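Local coordinates for protein 5-carboxymethyl-2-hydroxymuconate semialdehyde dehydrogenase (Thermus thermophilus, PDB 2D4E) that probably oxidises 5-carboxymethyl-2-hydroxymuconate semialdehyde to the corresponding acid with NAD as the hydride acceptor, as a member of the aldehyde dehydrogenase family, at residues C[164-169]-C[189-194]; C[184-189]-C[493-498]; C[195-200]-C[222-227]. All coordinates share one frame; numbering follows the deposited sequence.

Contact 1: C[164-169]-C[189-194]. With NAD (nicotinamide-adenine-dinucleotide), chain K.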
# COMPACT_ATOMS: atom_id res chain seq x y z
N GLY C 164 -6.50 -18.79 -12.71
CA GLY C 164 -7.05 -19.84 -13.55
C GLY C 164 -8.41 -19.52 -14.15
O GLY C 164 -9.01 -18.50 -13.81
N PRO C 165 -8.94 -20.38 -15.04
CA PRO C 165 -10.25 -20.17 -15.67
C PRO C 165 -11.33 -19.80 -14.65
O PRO C 165 -11.38 -20.36 -13.54
CB PRO C 165 -10.52 -21.50 -16.36
CG PRO C 165 -9.14 -21.95 -16.75
CD PRO C 165 -8.33 -21.64 -15.51
N VAL C 166 -12.20 -18.88 -15.02
CA VAL C 166 -13.27 -18.43 -14.14
C VAL C 166 -14.66 -18.72 -14.68
O VAL C 166 -14.99 -18.36 -15.81
CB VAL C 166 -13.16 -16.90 -13.88
CG1 VAL C 166 -14.20 -16.47 -12.82
CG2 VAL C 166 -11.75 -16.54 -13.42
N GLY C 167 -15.47 -19.40 -13.87
CA GLY C 167 -16.84 -19.70 -14.25
C GLY C 167 -17.65 -18.55 -13.69
O GLY C 167 -17.70 -18.36 -12.47
N ILE C 168 -18.28 -17.78 -14.58
CA ILE C 168 -19.06 -16.61 -14.19
C ILE C 168 -20.56 -16.88 -14.35
O ILE C 168 -21.06 -17.04 -15.47
CB ILE C 168 -18.61 -15.38 -15.05
CG1 ILE C 168 -17.11 -15.15 -14.83
CG2 ILE C 168 -19.41 -14.13 -14.69
CD1 ILE C 168 -16.50 -14.04 -15.68
N ILE C 169 -21.26 -16.95 -13.22
CA ILE C 169 -22.70 -17.22 -13.20
C ILE C 169 -23.45 -15.96 -12.74
O ILE C 169 -23.30 -15.52 -11.60
CB ILE C 169 -22.98 -18.42 -12.27
CG1 ILE C 169 -22.10 -19.60 -12.69
CG2 ILE C 169 -24.42 -18.82 -12.35
CD1 ILE C 169 -22.21 -20.82 -11.80
N PHE C 189 -6.78 -9.68 -15.72
CA PHE C 189 -5.82 -10.35 -14.85
C PHE C 189 -5.24 -11.65 -15.40
O PHE C 189 -4.55 -12.39 -14.68
CB PHE C 189 -6.47 -10.54 -13.48
CG PHE C 189 -6.87 -9.23 -12.83
CD1 PHE C 189 -7.94 -9.16 -11.94
CD2 PHE C 189 -6.18 -8.06 -13.13
CE1 PHE C 189 -8.31 -7.95 -11.37
CE2 PHE C 189 -6.55 -6.84 -12.57
CZ PHE C 189 -7.62 -6.79 -11.69
N GLY C 190 -5.50 -11.92 -16.67
CA GLY C 190 -4.93 -13.10 -17.30
C GLY C 190 -5.66 -14.42 -17.22
O GLY C 190 -5.06 -15.46 -17.49
N ASN C 191 -6.93 -14.40 -16.85
CA ASN C 191 -7.71 -15.63 -16.76
C ASN C 191 -8.64 -15.81 -17.95
O ASN C 191 -8.99 -14.84 -18.62
CB ASN C 191 -8.55 -15.63 -15.47
CG ASN C 191 -7.70 -15.58 -14.23
OD1 ASN C 191 -6.81 -16.40 -14.04
ND2 ASN C 191 -7.97 -14.60 -13.36
N THR C 192 -9.03 -17.05 -18.22
CA THR C 192 -9.95 -17.34 -19.31
C THR C 192 -11.34 -17.41 -18.68
O THR C 192 -11.46 -17.52 -17.45
CB THR C 192 -9.61 -18.67 -20.03
OG1 THR C 192 -9.53 -19.73 -19.07
CG2 THR C 192 -8.29 -18.55 -20.76
N VAL C 193 -12.38 -17.38 -19.50
CA VAL C 193 -13.74 -17.35 -18.98
C VAL C 193 -14.80 -18.25 -19.61
O VAL C 193 -14.77 -18.55 -20.80
CB VAL C 193 -14.25 -15.89 -19.07
CG1 VAL C 193 -15.71 -15.80 -18.64
CG2 VAL C 193 -13.36 -14.98 -18.23
N VAL C 194 -15.74 -18.67 -18.77
CA VAL C 194 -16.89 -19.44 -19.21
C VAL C 194 -18.09 -18.79 -18.51
O VAL C 194 -18.26 -18.92 -17.29
CB VAL C 194 -16.84 -20.93 -18.78
CG1 VAL C 194 -18.14 -21.61 -19.18
CG2 VAL C 194 -15.66 -21.64 -19.45
PA NAD K . -30.46 -17.00 -9.03
O1A NAD K . -31.39 -18.12 -9.09
O2A NAD K . -29.46 -17.16 -7.96
O5B NAD K . -29.63 -16.76 -10.40
C5B NAD K . -28.21 -16.44 -10.48
C4B NAD K . -27.55 -17.46 -11.39
O4B NAD K . -27.57 -18.68 -10.62
C3B NAD K . -28.35 -17.79 -12.68
O3B NAD K . -27.52 -17.63 -13.85
C2B NAD K . -28.80 -19.24 -12.43
O2B NAD K . -28.93 -20.02 -13.64
C1B NAD K . -27.72 -19.74 -11.49
N9A NAD K . -28.15 -20.89 -10.71
C8A NAD K . -29.37 -21.15 -10.11
N7A NAD K . -29.42 -22.33 -9.47
C5A NAD K . -28.15 -22.85 -9.68
C6A NAD K . -27.53 -24.09 -9.26
N6A NAD K . -28.17 -25.02 -8.54
N1A NAD K . -26.22 -24.29 -9.65
C2A NAD K . -25.56 -23.33 -10.41
N3A NAD K . -26.04 -22.17 -10.84
C4A NAD K . -27.34 -21.98 -10.44
O3 NAD K . -31.30 -15.74 -8.85
PN NAD K . -31.61 -14.39 -9.62
O1N NAD K . -33.09 -14.32 -9.70
O2N NAD K . -30.88 -14.38 -10.89
O5D NAD K . -31.09 -13.51 -8.45
C5D NAD K . -31.42 -12.17 -8.16
C4D NAD K . -30.60 -12.09 -6.91
O4D NAD K . -29.24 -11.69 -7.19
C3D NAD K . -31.15 -11.23 -5.79
O3D NAD K . -31.17 -11.91 -4.52
C2D NAD K . -30.20 -10.03 -5.84
O2D NAD K . -30.15 -9.37 -4.56
C1D NAD K . -28.91 -10.68 -6.27
N1N NAD K . -27.95 -9.74 -6.86
C2N NAD K . -26.89 -9.46 -6.01
C3N NAD K . -25.94 -8.57 -6.48
C7N NAD K . -24.74 -8.16 -5.65
O7N NAD K . -23.94 -7.37 -6.12
N7N NAD K . -24.58 -8.65 -4.41
C4N NAD K . -26.06 -7.95 -7.81
C5N NAD K . -27.21 -8.34 -8.57
C6N NAD K . -28.18 -9.21 -8.17

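Contact 2: C[184-189]-C[493-498]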
# COMPACT_ATOMS: atom_id res chain seq x y z
N ALA C 184 -14.53 -8.50 -17.21
CA ALA C 184 -13.46 -7.53 -17.39
C ALA C 184 -12.26 -7.79 -16.48
O ALA C 184 -11.13 -7.88 -16.95
CB ALA C 184 -14.01 -6.11 -17.18
N PRO C 185 -12.48 -7.90 -15.16
CA PRO C 185 -11.30 -8.16 -14.32
C PRO C 185 -10.68 -9.52 -14.60
O PRO C 185 -9.46 -9.66 -14.64
CB PRO C 185 -11.85 -8.02 -12.89
CG PRO C 185 -13.31 -8.33 -13.03
CD PRO C 185 -13.68 -7.66 -14.33
N ALA C 186 -11.51 -10.53 -14.82
CA ALA C 186 -11.02 -11.88 -15.10
C ALA C 186 -10.04 -11.86 -16.26
O ALA C 186 -8.94 -12.39 -16.17
CB ALA C 186 -12.18 -12.82 -15.40
N LEU C 187 -10.45 -11.22 -17.36
CA LEU C 187 -9.60 -11.13 -18.55
C LEU C 187 -8.38 -10.25 -18.35
O LEU C 187 -7.27 -10.59 -18.78
CB LEU C 187 -10.41 -10.61 -19.74
CG LEU C 187 -11.50 -11.53 -20.29
CD1 LEU C 187 -12.23 -10.81 -21.41
CD2 LEU C 187 -10.87 -12.83 -20.79
N ALA C 188 -8.58 -9.10 -17.71
CA ALA C 188 -7.47 -8.18 -17.48
C ALA C 188 -6.37 -8.85 -16.66
O ALA C 188 -5.18 -8.61 -16.89
CB ALA C 188 -7.96 -6.93 -16.76
N PHE C 189 -6.78 -9.68 -15.72
CA PHE C 189 -5.82 -10.35 -14.85
C PHE C 189 -5.24 -11.65 -15.40
O PHE C 189 -4.55 -12.39 -14.68
CB PHE C 189 -6.47 -10.54 -13.48
CG PHE C 189 -6.87 -9.23 -12.83
CD1 PHE C 189 -7.94 -9.16 -11.94
CD2 PHE C 189 -6.18 -8.06 -13.13
CE1 PHE C 189 -8.31 -7.95 -11.37
CE2 PHE C 189 -6.55 -6.84 -12.57
CZ PHE C 189 -7.62 -6.79 -11.69
N ASP C 493 -7.30 -9.96 -5.30
CA ASP C 493 -7.22 -10.99 -4.28
C ASP C 493 -7.96 -12.26 -4.64
O ASP C 493 -7.67 -13.33 -4.10
CB ASP C 493 -7.70 -10.45 -2.94
CG ASP C 493 -6.60 -9.73 -2.19
OD1 ASP C 493 -5.68 -10.43 -1.71
OD2 ASP C 493 -6.66 -8.48 -2.10
N PHE C 494 -8.93 -12.15 -5.54
CA PHE C 494 -9.68 -13.32 -5.96
C PHE C 494 -9.17 -13.90 -7.27
O PHE C 494 -8.99 -15.11 -7.38
CB PHE C 494 -11.17 -12.99 -6.09
CG PHE C 494 -11.98 -14.10 -6.72
CD1 PHE C 494 -12.33 -14.04 -8.07
CD2 PHE C 494 -12.36 -15.21 -5.97
CE1 PHE C 494 -13.06 -15.08 -8.66
CE2 PHE C 494 -13.09 -16.25 -6.55
CZ PHE C 494 -13.44 -16.19 -7.90
N TYR C 495 -8.94 -13.04 -8.26
CA TYR C 495 -8.50 -13.48 -9.58
C TYR C 495 -7.04 -13.87 -9.73
O TYR C 495 -6.66 -14.44 -10.76
CB TYR C 495 -8.85 -12.43 -10.63
CG TYR C 495 -10.34 -12.13 -10.74
CD1 TYR C 495 -10.89 -10.98 -10.17
CD2 TYR C 495 -11.20 -13.02 -11.39
CE1 TYR C 495 -12.26 -10.72 -10.25
CE2 TYR C 495 -12.57 -12.77 -11.47
CZ TYR C 495 -13.09 -11.62 -10.90
OH TYR C 495 -14.44 -11.38 -10.98
N THR C 496 -6.21 -13.58 -8.73
CA THR C 496 -4.79 -13.92 -8.81
C THR C 496 -4.32 -14.64 -7.55
O THR C 496 -5.02 -14.66 -6.54
CB THR C 496 -3.91 -12.66 -9.01
OG1 THR C 496 -3.92 -11.86 -7.82
CG2 THR C 496 -4.40 -11.83 -10.18
N ASP C 497 -3.14 -15.25 -7.63
CA ASP C 497 -2.55 -15.96 -6.50
C ASP C 497 -1.28 -15.24 -6.05
O ASP C 497 -0.47 -14.84 -6.89
CB ASP C 497 -2.14 -17.39 -6.88
CG ASP C 497 -3.33 -18.29 -7.17
OD1 ASP C 497 -4.35 -18.18 -6.46
OD2 ASP C 497 -3.22 -19.12 -8.10
N LEU C 498 -1.12 -15.10 -4.74
CA LEU C 498 0.07 -14.46 -4.19
C LEU C 498 1.17 -15.51 -4.13
O LEU C 498 0.91 -16.71 -3.96
CB LEU C 498 -0.20 -13.92 -2.77
CG LEU C 498 -0.87 -12.55 -2.66
CD1 LEU C 498 -1.43 -12.36 -1.25
CD2 LEU C 498 0.14 -11.45 -3.01

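Contact 3: C[195-200]-C[222-227]. With NA (sodium ion), chain I; NAD (nicotinamide-adenine-dinucleotide), chain K.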
# COMPACT_ATOMS: atom_id res chain seq x y z
N LEU C 195 -18.89 -18.07 -19.27
CA LEU C 195 -20.06 -17.38 -18.74
C LEU C 195 -21.34 -18.21 -18.84
O LEU C 195 -21.61 -18.83 -19.87
CB LEU C 195 -20.26 -16.05 -19.48
CG LEU C 195 -21.53 -15.25 -19.21
CD1 LEU C 195 -21.52 -14.70 -17.79
CD2 LEU C 195 -21.63 -14.11 -20.21
N LYS C 196 -22.12 -18.23 -17.75
CA LYS C 196 -23.40 -18.95 -17.71
C LYS C 196 -24.40 -17.93 -17.19
O LYS C 196 -24.58 -17.77 -15.98
CB LYS C 196 -23.32 -20.15 -16.75
CG LYS C 196 -24.21 -21.33 -17.15
CD LYS C 196 -25.69 -20.94 -17.34
CE LYS C 196 -26.36 -20.58 -16.01
NZ LYS C 196 -27.75 -20.06 -16.18
N PRO C 197 -25.07 -17.20 -18.10
CA PRO C 197 -26.06 -16.18 -17.74
C PRO C 197 -27.44 -16.68 -17.34
O PRO C 197 -27.85 -17.78 -17.70
CB PRO C 197 -26.11 -15.33 -19.01
CG PRO C 197 -26.01 -16.39 -20.08
CD PRO C 197 -24.89 -17.28 -19.56
N ALA C 198 -28.15 -15.85 -16.58
CA ALA C 198 -29.50 -16.17 -16.12
C ALA C 198 -30.37 -16.57 -17.31
O ALA C 198 -30.33 -15.92 -18.35
CB ALA C 198 -30.11 -14.98 -15.41
N GLU C 199 -31.16 -17.63 -17.15
CA GLU C 199 -32.01 -18.10 -18.23
C GLU C 199 -33.20 -17.19 -18.58
O GLU C 199 -33.73 -17.29 -19.69
CB GLU C 199 -32.51 -19.52 -17.93
CG GLU C 199 -33.18 -19.75 -16.56
CD GLU C 199 -32.20 -20.15 -15.46
OE1 GLU C 199 -32.57 -21.01 -14.62
OE2 GLU C 199 -31.07 -19.61 -15.42
N TRP C 200 -33.60 -16.31 -17.67
CA TRP C 200 -34.72 -15.41 -17.95
C TRP C 200 -34.41 -14.20 -18.84
O TRP C 200 -35.32 -13.45 -19.19
CB TRP C 200 -35.36 -14.93 -16.64
CG TRP C 200 -36.31 -15.92 -16.04
CD1 TRP C 200 -36.83 -17.03 -16.64
CD2 TRP C 200 -36.90 -15.86 -14.73
NE1 TRP C 200 -37.71 -17.67 -15.80
CE2 TRP C 200 -37.77 -16.97 -14.62
CE3 TRP C 200 -36.78 -14.98 -13.65
CZ2 TRP C 200 -38.52 -17.23 -13.46
CZ3 TRP C 200 -37.53 -15.23 -12.49
CH2 TRP C 200 -38.38 -16.35 -12.41
N PHE C 222 -12.75 -16.67 -24.13
CA PHE C 222 -14.09 -16.39 -23.61
C PHE C 222 -15.11 -17.37 -24.19
O PHE C 222 -15.26 -17.49 -25.41
CB PHE C 222 -14.52 -14.95 -23.92
CG PHE C 222 -15.94 -14.65 -23.52
CD1 PHE C 222 -16.99 -14.83 -24.42
CD2 PHE C 222 -16.23 -14.24 -22.22
CE1 PHE C 222 -18.31 -14.60 -24.03
CE2 PHE C 222 -17.55 -14.01 -21.82
CZ PHE C 222 -18.60 -14.19 -22.73
N ASN C 223 -15.82 -18.06 -23.30
CA ASN C 223 -16.82 -19.04 -23.71
C ASN C 223 -18.15 -18.75 -23.05
O ASN C 223 -18.22 -18.23 -21.93
CB ASN C 223 -16.37 -20.44 -23.31
CG ASN C 223 -15.00 -20.76 -23.84
OD1 ASN C 223 -14.86 -21.31 -24.93
ND2 ASN C 223 -13.97 -20.38 -23.08
N LEU C 224 -19.22 -19.11 -23.75
CA LEU C 224 -20.57 -18.88 -23.26
C LEU C 224 -21.43 -20.13 -23.39
O LEU C 224 -21.44 -20.79 -24.43
CB LEU C 224 -21.22 -17.75 -24.05
CG LEU C 224 -22.75 -17.69 -24.01
CD1 LEU C 224 -23.21 -17.36 -22.60
CD2 LEU C 224 -23.24 -16.64 -25.00
N VAL C 225 -22.15 -20.45 -22.32
CA VAL C 225 -23.05 -21.60 -22.32
C VAL C 225 -24.39 -21.15 -21.75
O VAL C 225 -24.49 -20.78 -20.59
CB VAL C 225 -22.51 -22.76 -21.47
CG1 VAL C 225 -23.47 -23.94 -21.54
CG2 VAL C 225 -21.13 -23.19 -21.96
N GLN C 226 -25.42 -21.16 -22.60
CA GLN C 226 -26.76 -20.76 -22.19
C GLN C 226 -27.42 -21.96 -21.54
O GLN C 226 -27.12 -23.11 -21.88
CB GLN C 226 -27.58 -20.32 -23.40
CG GLN C 226 -27.02 -19.12 -24.13
CD GLN C 226 -27.37 -17.81 -23.45
OE1 GLN C 226 -27.84 -17.79 -22.31
NE2 GLN C 226 -27.14 -16.70 -24.15
N GLY C 227 -28.33 -21.72 -20.60
CA GLY C 227 -29.00 -22.83 -19.96
C GLY C 227 -29.49 -22.58 -18.55
O GLY C 227 -29.19 -21.54 -17.95
NA NA I . -36.75 -12.35 -20.92
PA NAD K . -30.46 -17.00 -9.03
O1A NAD K . -31.39 -18.12 -9.09
O2A NAD K . -29.46 -17.16 -7.96
O5B NAD K . -29.63 -16.76 -10.40
C5B NAD K . -28.21 -16.44 -10.48
C4B NAD K . -27.55 -17.46 -11.39
O4B NAD K . -27.57 -18.68 -10.62
C3B NAD K . -28.35 -17.79 -12.68
O3B NAD K . -27.52 -17.63 -13.85
C2B NAD K . -28.80 -19.24 -12.43
O2B NAD K . -28.93 -20.02 -13.64
C1B NAD K . -27.72 -19.74 -11.49
N9A NAD K . -28.15 -20.89 -10.71
C8A NAD K . -29.37 -21.15 -10.11
N7A NAD K . -29.42 -22.33 -9.47
C5A NAD K . -28.15 -22.85 -9.68
C6A NAD K . -27.53 -24.09 -9.26
N6A NAD K . -28.17 -25.02 -8.54
N1A NAD K . -26.22 -24.29 -9.65
C2A NAD K . -25.56 -23.33 -10.41
N3A NAD K . -26.04 -22.17 -10.84
C4A NAD K . -27.34 -21.98 -10.44
O3 NAD K . -31.30 -15.74 -8.85
PN NAD K . -31.61 -14.39 -9.62
O1N NAD K . -33.09 -14.32 -9.70
O2N NAD K . -30.88 -14.38 -10.89
O5D NAD K . -31.09 -13.51 -8.45
C5D NAD K . -31.42 -12.17 -8.16
C4D NAD K . -30.60 -12.09 -6.91
O4D NAD K . -29.24 -11.69 -7.19
C3D NAD K . -31.15 -11.23 -5.79
O3D NAD K . -31.17 -11.91 -4.52
C2D NAD K . -30.20 -10.03 -5.84
O2D NAD K . -30.15 -9.37 -4.56
C1D NAD K . -28.91 -10.68 -6.27
N1N NAD K . -27.95 -9.74 -6.86
C2N NAD K . -26.89 -9.46 -6.01
C3N NAD K . -25.94 -8.57 -6.48
C7N NAD K . -24.74 -8.16 -5.65
O7N NAD K . -23.94 -7.37 -6.12
N7N NAD K . -24.58 -8.65 -4.41
C4N NAD K . -26.06 -7.95 -7.81
C5N NAD K . -27.21 -8.34 -8.57
C6N NAD K . -28.18 -9.21 -8.17
O HOH W 1 -29.08 -19.05 -20.11
O HOH W 2 -38.12 -13.19 -19.04

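Contact 1: C[164-169]-C[189-194]
Val166 and Val193 face each other as a parallel bridge, and Gly167 pairs likewise with Val194, their alpha carbons 5.0 Å apart in both pairs. Three backbone hydrogen bonds hold the register: Val166 N to Thr192 O, Val194 N back to Val166 O, and Ile168 N to Val194 O, all between 2.9 and 3.1 Å. These are the two strands of a beta-alpha-beta unit whose connecting helix, 175-188, ends in a Schellman motif with Gly190 as its C-prime residue.

Ahead of the paired residues a side chain takes over from the backbone. Asn191 OD1 accepts from Gly164 N at 2.8 Å; the N-H points well at the oxygen, but the donor stands above the amide plane, 42° out of it, and not on a lone pair. With CG anti to its own carbonyl carbon (chi1 -62°), the amide is carried across to the Gly164 backbone, while its ND2 is hydrogen-bonded to Tyr495 O. Thr192 and Pro165 lie side by side, pointing the same way, with OG1 3.2 Å from Pro165 CG; the polar partner of that hydroxyl is Ala73 O, in helix 63-80. On the face that carries Val166 and Val193, the Val166 CG2 methyl meets Asn191 CB at 3.9 Å. Farther along, the CD1 tip of Ile168 touches Val193 CG1 at 3.5 Å. Ile169, next in the strand, sets its CG2 branch 3.5 Å from C1B of the NAD adenosine ribose.

Both ends of the Asn191 amide are thus engaged, which fixes its flip and satisfies buried polar atoms, an example of how a side-chain amide can stand in for backbone pairing where a parallel sheet begins.

Contact 2: C[184-189]-C[493-498]
The Tyr495 ring is held between two layers: Ala186 N lies over the centre of one face, 4.1 Å above the plane, and Phe494 CD1 over the opposite face at 3.5 Å. Around the same ring, Ala186 CB comes to 3.9 Å from CE2, while Pro185 CB lies obliquely to it, 3.8 Å from CE1. Phe189 turns its edge to the tyrosine: CD1 of Phe189 is 3.6 Å from Tyr495 CB, and Tyr495 CD1 also sits in the plane of the phenylalanine ring. The two aromatic side chains therefore meet slantwise and not as a face-to-face pair.

Tyr495 has CG anti to its carbonyl carbon (chi1 -60°), which sends the ring from the end of helix 488-495 onto the last turn of helix 175-188. Just past it, Thr496 adds its CG2 methyl, 4.1 Å from Phe189 CB. The Thr496 hydroxyl is hydrogen-bonded to Leu492 O and Arg160 NH1. The phenolic OH of Tyr495 is hydrogen-bonded to Glu486.

No hydrogen bond joins the two segments, so their cohesion is apolar side-chain packing, with a backbone N over one ring face, in a buried setting. The phenol OH nonetheless has a polar partner of its own, and this bond, with the packing on both faces, is likely to restrict rotation of the ring where the C-terminal helix-to-strand junction meets the helix of the NAD-binding fold.

Contact 3: C[195-200]-C[222-227]
Strand 193-196, helix 203-214 and strand 222-224 form a beta-alpha-beta unit at one side of the parallel NAD-binding sheet, and Leu195 bridges Leu224 across it in parallel. Leu195 N donates to Asn223 O at 2.7 Å, and Val225 N returns a nearly straight bond to Leu195 O. Around this pair, Leu195 CD2 meets the edge of the Phe222 ring, while Pro197 CD lies tightly against Leu224 CD1 at 3.5 Å, the two side chains crossing at about a right angle.

At the C-terminal ends of the strands the contact turns polar. The Lys196 chain bends at chi2 and chi3 (-54° and -70°), folding over Val225 O. Its NZ makes three short bonds: across to Gly227 O at 2.7 Å, within its own segment to Pro197 O from above the carbonyl plane, and to O2B of the adenosine ribose of NAD at 2.8 Å. The weak approach to O3B can at most share one of those protons. Glu199 OE2 forms a salt bridge with NZ at 3.4 Å and accepts from the same O2B at 2.8 Å, so the ribose hydroxyl is gripped by a donor and an acceptor. An alanine in place of Lys196 would probably deprive Gly227 O and the ribose O2B of this donor and leave Glu199 OE2 without the lysine's charge. A water accepts from Gly227 N and lies close to Pro197 O and Gln226 OE1. At the far end, Trp200 O binds a sodium ion at 2.5 Å; Ser46, Leu47 and Asp113 also bind this ion.

A lysine at the end of a strand and a glutamate in the loop after it, both on the adenosine ribose, are characteristic of the Rossmann-like cofactor domain of NAD-dependent aldehyde dehydrogenases.

In the fold
Followed from the N terminus, the chain enters contact 1 at strand 166-169, runs through helix 175-188 and returns on strand 193-196, closing the first loop. Contact 2 opens on the last turn of that helix, within this loop, but closes only some 300 residues later at 493-498, so the two cross, sharing Phe189. Contact 3 starts where contact 1 ends and closes across helix 203-214; it follows contact 1 in series and lies wholly within the long span of contact 2. Contacts 1 and 3 thus pair three neighbouring strands, 166-169, 193-196 and 222-224, of one sheet, and contact 2 ties helix 175-188, which joins the first two, to the junction of helix 488-495 and strand 496-504.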